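Local coordinates for acetylxylan esterase A (Aspergillus awamori, PDB 5X6S), which removes acetyl groups from the backbone of acetylated xylans and xylo-oligosaccharides as a secreted serine esterase of carbohydrate esterase family 1, at residues K215-V220 and D247-I252; T140-V145 and D266-W271. All blocks are in the same frame, centred on the assembly; numbering follows the deposited sequence.

Interaction 1: residues K215-V220 and D247-I252; sequences KQWAGV and DSLQGI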
loop_
_atom_site.group_PDB
_atom_site.type_symbol
_atom_site.label_atom_id
_atom_site.label_comp_id
_atom_site.label_asym_id
_atom_site.label_seq_id
_atom_site.Cartn_x
_atom_site.Cartn_y
_atom_site.Cartn_z
ATOM N N LYS A 215 15.398 -11.882 -14.262
ATOM C CA LYS A 215 14.360 -12.705 -14.923
ATOM C C LYS A 215 13.087 -12.706 -14.096
ATOM O O LYS A 215 11.997 -12.374 -14.614
ATOM C CB LYS A 215 14.840 -14.139 -15.078
ATOM C CG LYS A 215 15.854 -14.395 -16.210
ATOM C CD LYS A 215 16.396 -15.787 -16.059
ATOM C CE LYS A 215 17.236 -16.248 -17.217
ATOM N NZ LYS A 215 17.689 -17.649 -16.927
ATOM N N GLN A 216 13.217 -13.069 -12.821
ATOM C CA GLN A 216 12.052 -13.135 -11.906
ATOM C C GLN A 216 11.220 -11.869 -11.948
ATOM O O GLN A 216 10.008 -11.914 -12.257
ATOM C CB GLN A 216 12.501 -13.414 -10.497
ATOM C CG GLN A 216 11.354 -13.429 -9.497
ATOM C CD GLN A 216 11.777 -14.089 -8.189
ATOM O OE1 GLN A 216 12.611 -13.561 -7.470
ATOM N NE2 GLN A 216 11.241 -15.265 -7.912
ATOM N N TRP A 217 11.856 -10.713 -11.716
ATOM C CA TRP A 217 11.104 -9.473 -11.678
ATOM C C TRP A 217 10.594 -9.001 -13.015
ATOM O O TRP A 217 9.504 -8.437 -13.083
ATOM C CB TRP A 217 11.838 -8.362 -10.900
ATOM C CG TRP A 217 12.106 -8.784 -9.473
ATOM C CD1 TRP A 217 13.318 -8.963 -8.889
ATOM C CD2 TRP A 217 11.132 -9.170 -8.494
ATOM N NE1 TRP A 217 13.166 -9.403 -7.584
ATOM C CE2 TRP A 217 11.834 -9.522 -7.318
ATOM C CE3 TRP A 217 9.732 -9.240 -8.490
ATOM C CZ2 TRP A 217 11.185 -9.940 -6.148
ATOM C CZ3 TRP A 217 9.081 -9.660 -7.317
ATOM C CH2 TRP A 217 9.793 -9.997 -6.180
ATOM N N ALA A 218 11.361 -9.250 -14.074
ATOM C CA ALA A 218 10.889 -9.043 -15.445
ATOM C C ALA A 218 9.571 -9.823 -15.648
ATOM O O ALA A 218 8.605 -9.260 -16.087
ATOM C CB ALA A 218 11.945 -9.492 -16.454
ATOM N N GLY A 219 9.555 -11.097 -15.300
ATOM C CA GLY A 219 8.339 -11.930 -15.474
ATOM C C GLY A 219 7.203 -11.338 -14.649
ATOM O O GLY A 219 6.067 -11.163 -15.149
ATOM N N VAL A 220 7.511 -10.972 -13.389
ATOM C CA VAL A 220 6.479 -10.452 -12.480
ATOM C C VAL A 220 5.855 -9.178 -13.059
ATOM O O VAL A 220 4.613 -8.962 -13.027
ATOM C CB VAL A 220 7.069 -10.248 -11.058
ATOM C CG1 VAL A 220 6.183 -9.399 -10.176
ATOM C CG2 VAL A 220 7.301 -11.596 -10.404
ATOM N N ASP A 247 10.165 0.992 -15.213
ATOM C CA ASP A 247 9.975 1.725 -13.962
ATOM C C ASP A 247 10.178 0.863 -12.701
ATOM O O ASP A 247 10.646 1.397 -11.678
ATOM C CB ASP A 247 8.580 2.350 -13.894
ATOM C CG ASP A 247 8.404 3.518 -14.858
ATOM O OD1 ASP A 247 9.357 3.871 -15.562
ATOM O OD2 ASP A 247 7.289 4.081 -14.889
ATOM N N SER A 248 9.866 -0.436 -12.780
ATOM C CA SER A 248 9.843 -1.308 -11.600
ATOM C C SER A 248 10.976 -2.314 -11.561
ATOM O O SER A 248 10.988 -3.208 -10.716
ATOM C CB SER A 248 8.475 -2.031 -11.492
ATOM O OG SER A 248 7.432 -1.075 -11.307
ATOM N N LEU A 249 11.936 -2.202 -12.506
ATOM C CA LEU A 249 13.077 -3.079 -12.476
ATOM C C LEU A 249 14.323 -2.486 -13.132
ATOM O O LEU A 249 14.316 -2.188 -14.341
ATOM C CB LEU A 249 12.801 -4.448 -13.113
ATOM C CG LEU A 249 13.977 -5.376 -13.144
ATOM C CD1 LEU A 249 14.498 -5.833 -11.753
ATOM C CD2 LEU A 249 13.715 -6.611 -13.987
ATOM N N GLN A 250 15.385 -2.385 -12.340
ATOM C CA GLN A 250 16.697 -2.185 -12.882
ATOM C C GLN A 250 17.733 -3.085 -12.237
ATOM O O GLN A 250 17.605 -3.465 -11.063
ATOM C CB GLN A 250 17.075 -0.720 -12.869
ATOM C CG GLN A 250 17.333 -0.126 -11.532
ATOM C CD GLN A 250 17.711 1.334 -11.563
ATOM O OE1 GLN A 250 18.745 1.706 -11.070
ATOM N NE2 GLN A 250 16.847 2.155 -12.058
ATOM N N GLY A 251 18.736 -3.470 -13.013
ATOM C CA GLY A 251 19.782 -4.332 -12.519
ATOM C C GLY A 251 21.108 -3.568 -12.619
ATOM O O GLY A 251 21.300 -2.802 -13.572
ATOM N N ILE A 252 21.996 -3.792 -11.653
ATOM C CA ILE A 252 23.305 -3.120 -11.648
ATOM C C ILE A 252 24.343 -4.210 -11.451
ATOM O O ILE A 252 24.423 -4.837 -10.398
ATOM C CB ILE A 252 23.385 -1.981 -10.576
ATOM C CG1 ILE A 252 22.310 -0.961 -10.875
ATOM C CG2 ILE A 252 24.781 -1.344 -10.565
ATOM C CD1 ILE A 252 21.719 -0.288 -9.716
#
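Leu-249 sends its CG anti to the backbone N (chi1 178°), and its two methyls fork over the helix residues Trp-217 and Ala-218. Trp-217 takes the other course: its CG stands anti to the carbonyl carbon (chi1 -59°), which carries the indole off while CB stays in front of the leucine. Leu-249 CD1 therefore rests on the root of the tryptophan, 3.8 Å from Trp-217 CB, and approaches the ring only obliquely. The other branch reaches the helix backbone. Leu-249 CD2 lies 3.5 Å from Ala-218 N and 4.2 Å from Ala-218 CB. The methyl is thus nearer the backbone N than the alanine side chain. No hydrogen bond joins the two segments, and the touching residues are buried. The contact lays helix 208-221 against one side of the central sheet of an alpha/beta-hydrolase fold, at the start of strand 249-254. Strand 193-199 lies beside this strand and also meets the tryptophan, through Met-194. Within the helix, Gln-216 OE1 sits 3.9 Å above one face of the indole, offset toward the rim, and Val-220 CG1 lies at its edge. Trp-217 NE1 is hydrogen-bonded to Asn-126 OD1, which ties the N-H of the indole to helix 120-131.

Interaction 2: residues T140-V145 and D266-W271; sequences TVYSGV and DKDMEW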
loop_
_atom_site.group_PDB
_atom_site.type_symbol
_atom_site.label_atom_id
_atom_site.label_comp_id
_atom_site.label_asym_id
_atom_site.label_seq_id
_atom_site.Cartn_x
_atom_site.Cartn_y
_atom_site.Cartn_z
ATOM N N THR A 140 15.958 -2.404 -2.692
ATOM C CA THR A 140 17.333 -2.483 -3.269
ATOM C C THR A 140 17.978 -3.739 -2.742
ATOM O O THR A 140 18.066 -3.936 -1.515
ATOM C CB THR A 140 18.178 -1.183 -2.978
ATOM O OG1 THR A 140 17.570 -0.043 -3.614
ATOM C CG2 THR A 140 19.632 -1.307 -3.498
ATOM N N VAL A 141 18.469 -4.582 -3.632
ATOM C CA VAL A 141 19.033 -5.879 -3.325
ATOM C C VAL A 141 20.543 -5.839 -3.576
ATOM O O VAL A 141 20.986 -5.605 -4.736
ATOM C CB VAL A 141 18.348 -6.999 -4.171
ATOM C CG1 VAL A 141 18.912 -8.362 -3.934
ATOM C CG2 VAL A 141 16.826 -7.005 -3.941
ATOM N N TYR A 142 21.316 -5.994 -2.505
ATOM C CA TYR A 142 22.797 -6.090 -2.578
ATOM C C TYR A 142 23.280 -7.553 -2.500
ATOM O O TYR A 142 23.500 -8.113 -1.412
ATOM C CB TYR A 142 23.503 -5.213 -1.514
ATOM C CG TYR A 142 23.396 -3.758 -1.790
ATOM C CD1 TYR A 142 24.186 -3.163 -2.795
ATOM C CD2 TYR A 142 22.503 -2.942 -1.094
ATOM C CE1 TYR A 142 24.065 -1.830 -3.091
ATOM C CE2 TYR A 142 22.396 -1.552 -1.397
ATOM C CZ TYR A 142 23.201 -1.021 -2.378
ATOM O OH TYR A 142 23.154 0.291 -2.709
ATOM N N SER A 143 23.454 -8.186 -3.678
ATOM C CA SER A 143 24.036 -9.557 -3.726
ATOM C C SER A 143 23.200 -10.595 -2.996
ATOM O O SER A 143 23.580 -11.097 -1.925
ATOM C CB SER A 143 25.470 -9.569 -3.186
ATOM O OG SER A 143 26.260 -8.532 -3.776
ATOM N N GLY A 144 22.034 -10.894 -3.549
ATOM C CA GLY A 144 21.160 -11.905 -2.987
ATOM C C GLY A 144 20.886 -13.033 -3.997
ATOM O O GLY A 144 21.664 -13.257 -4.936
ATOM N N VAL A 145 19.771 -13.720 -3.798
ATOM C CA VAL A 145 19.245 -14.716 -4.756
ATOM C C VAL A 145 17.766 -14.426 -4.907
ATOM O O VAL A 145 17.186 -13.740 -4.066
ATOM C CB VAL A 145 19.480 -16.182 -4.339
ATOM C CG1 VAL A 145 20.945 -16.443 -4.045
ATOM C CG2 VAL A 145 18.609 -16.590 -3.162
ATOM N N ASP A 266 23.808 6.874 -1.077
ATOM C CA ASP A 266 23.193 7.979 -1.777
ATOM C C ASP A 266 22.339 7.492 -2.968
ATOM O O ASP A 266 21.261 8.031 -3.229
ATOM C CB ASP A 266 24.215 9.028 -2.275
ATOM C CG ASP A 266 25.115 9.594 -1.146
ATOM O OD1 ASP A 266 24.815 9.481 0.038
ATOM O OD2 ASP A 266 26.173 10.149 -1.486
ATOM N N LYS A 267 22.832 6.481 -3.664
ATOM C CA LYS A 267 22.066 5.870 -4.776
ATOM C C LYS A 267 20.755 5.239 -4.314
ATOM O O LYS A 267 19.760 5.273 -5.022
ATOM C CB LYS A 267 22.912 4.857 -5.557
ATOM C CG LYS A 267 24.171 5.409 -6.235
ATOM C CD LYS A 267 23.975 6.771 -6.860
ATOM C CE LYS A 267 23.235 6.712 -8.138
ATOM N NZ LYS A 267 23.406 8.013 -8.885
ATOM N N ASP A 268 20.764 4.665 -3.116
ATOM C CA ASP A 268 19.542 4.108 -2.526
ATOM C C ASP A 268 18.539 5.228 -2.326
ATOM O O ASP A 268 17.359 5.069 -2.651
ATOM C CB ASP A 268 19.793 3.419 -1.176
ATOM C CG ASP A 268 20.664 2.193 -1.252
ATOM O OD1 ASP A 268 20.955 1.656 -2.350
ATOM O OD2 ASP A 268 21.128 1.734 -0.168
ATOM N N MET A 269 18.991 6.362 -1.773
ATOM C CA MET A 269 18.151 7.537 -1.583
ATOM C C MET A 269 17.435 7.995 -2.867
ATOM O O MET A 269 16.270 8.447 -2.847
ATOM C CB MET A 269 18.966 8.692 -0.954
ATOM C CG MET A 269 19.541 8.430 0.442
ATOM S SD MET A 269 18.277 7.903 1.662
ATOM C CE MET A 269 18.386 6.122 1.567
ATOM N N GLU A 270 18.164 7.909 -3.976
ATOM C CA GLU A 270 17.667 8.303 -5.290
ATOM C C GLU A 270 16.643 7.278 -5.784
ATOM O O GLU A 270 15.596 7.659 -6.266
ATOM C CB GLU A 270 18.825 8.403 -6.276
ATOM C CG GLU A 270 19.665 9.643 -6.064
ATOM C CD GLU A 270 20.934 9.677 -6.927
ATOM O OE1 GLU A 270 21.005 8.959 -7.950
ATOM O OE2 GLU A 270 21.865 10.399 -6.539
ATOM N N TRP A 271 16.943 5.978 -5.616
ATOM C CA TRP A 271 16.032 4.927 -6.079
ATOM C C TRP A 271 14.731 4.978 -5.284
ATOM O O TRP A 271 13.614 4.871 -5.830
ATOM C CB TRP A 271 16.688 3.557 -5.933
ATOM C CG TRP A 271 15.809 2.398 -6.294
ATOM C CD1 TRP A 271 15.397 1.395 -5.485
ATOM C CD2 TRP A 271 15.199 2.161 -7.575
ATOM N NE1 TRP A 271 14.605 0.525 -6.178
ATOM C CE2 TRP A 271 14.473 0.973 -7.473
ATOM C CE3 TRP A 271 15.232 2.831 -8.812
ATOM C CZ2 TRP A 271 13.774 0.435 -8.547
ATOM C CZ3 TRP A 271 14.515 2.264 -9.892
ATOM C CH2 TRP A 271 13.805 1.108 -9.734
#
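The ring of Tyr-142 meets the carboxylate of Asp-268 at its edge, and the two planes are turned 51° apart. Tyr-197 of the neighbouring strand stacks with the same ring. The phenol and the carboxylate come from opposite directions. Tyr-142 OH donates a short hydrogen bond of 2.6 Å to Asp-268 OD1, on the syn side and 21° out of the carboxylate plane. Asp-268 OD2 lies in the ring plane, 3.7 Å from Tyr-142 CE2, and has its own hydrogen bond to Tyr-53 OH. Both carboxylate oxygens are thus bonded in a buried place. His-264 N also bonds to Tyr-142 OH, which ties the phenol to the residues just before the helix. The contact sets helix 265-272 against strand 138-142 of the alpha/beta-hydrolase sheet; the N-to-C directions of 140-142 and 266-271 are 150° apart. The Tyr-142 side chain is about 7 Å from that of Ser-119, the probable nucleophile. Thr-140, two residues earlier on the strand, also meets the helix. Its CG2 is 3.4 Å from Asp-268 OD1, and its OG1 comes obliquely to the indole, 3.2 Å from Trp-271 CD1. Thr-140 OG1 is hydrogen-bonded to Gln-195 OE1 of the adjacent strand. Trp-271 NE1 bonds to Ala-139 O, tying the indole to the strand backbone.

How the interactions relate
From the N terminus, the chain first reaches segment 140-145, on a strand inside the sheet. It then runs through strand 193-199 to helix 208-221, which holds 215-220. After strands 230-232 and 240-246 it returns in 247-252, and interaction 1 closes a loop of 26 residues. Helix 265-272 follows strand 249-254, and its segment 266-271 closes the 120-residue loop of interaction 2. The smaller loop is nested inside the larger. Both contacts place a helix on the same sheet, and strand 193-199 lies between their two strands. Their centres are 13 Å apart, and they touch where Gln-250 NE2 packs 3.2 Å from Trp-271 CZ3.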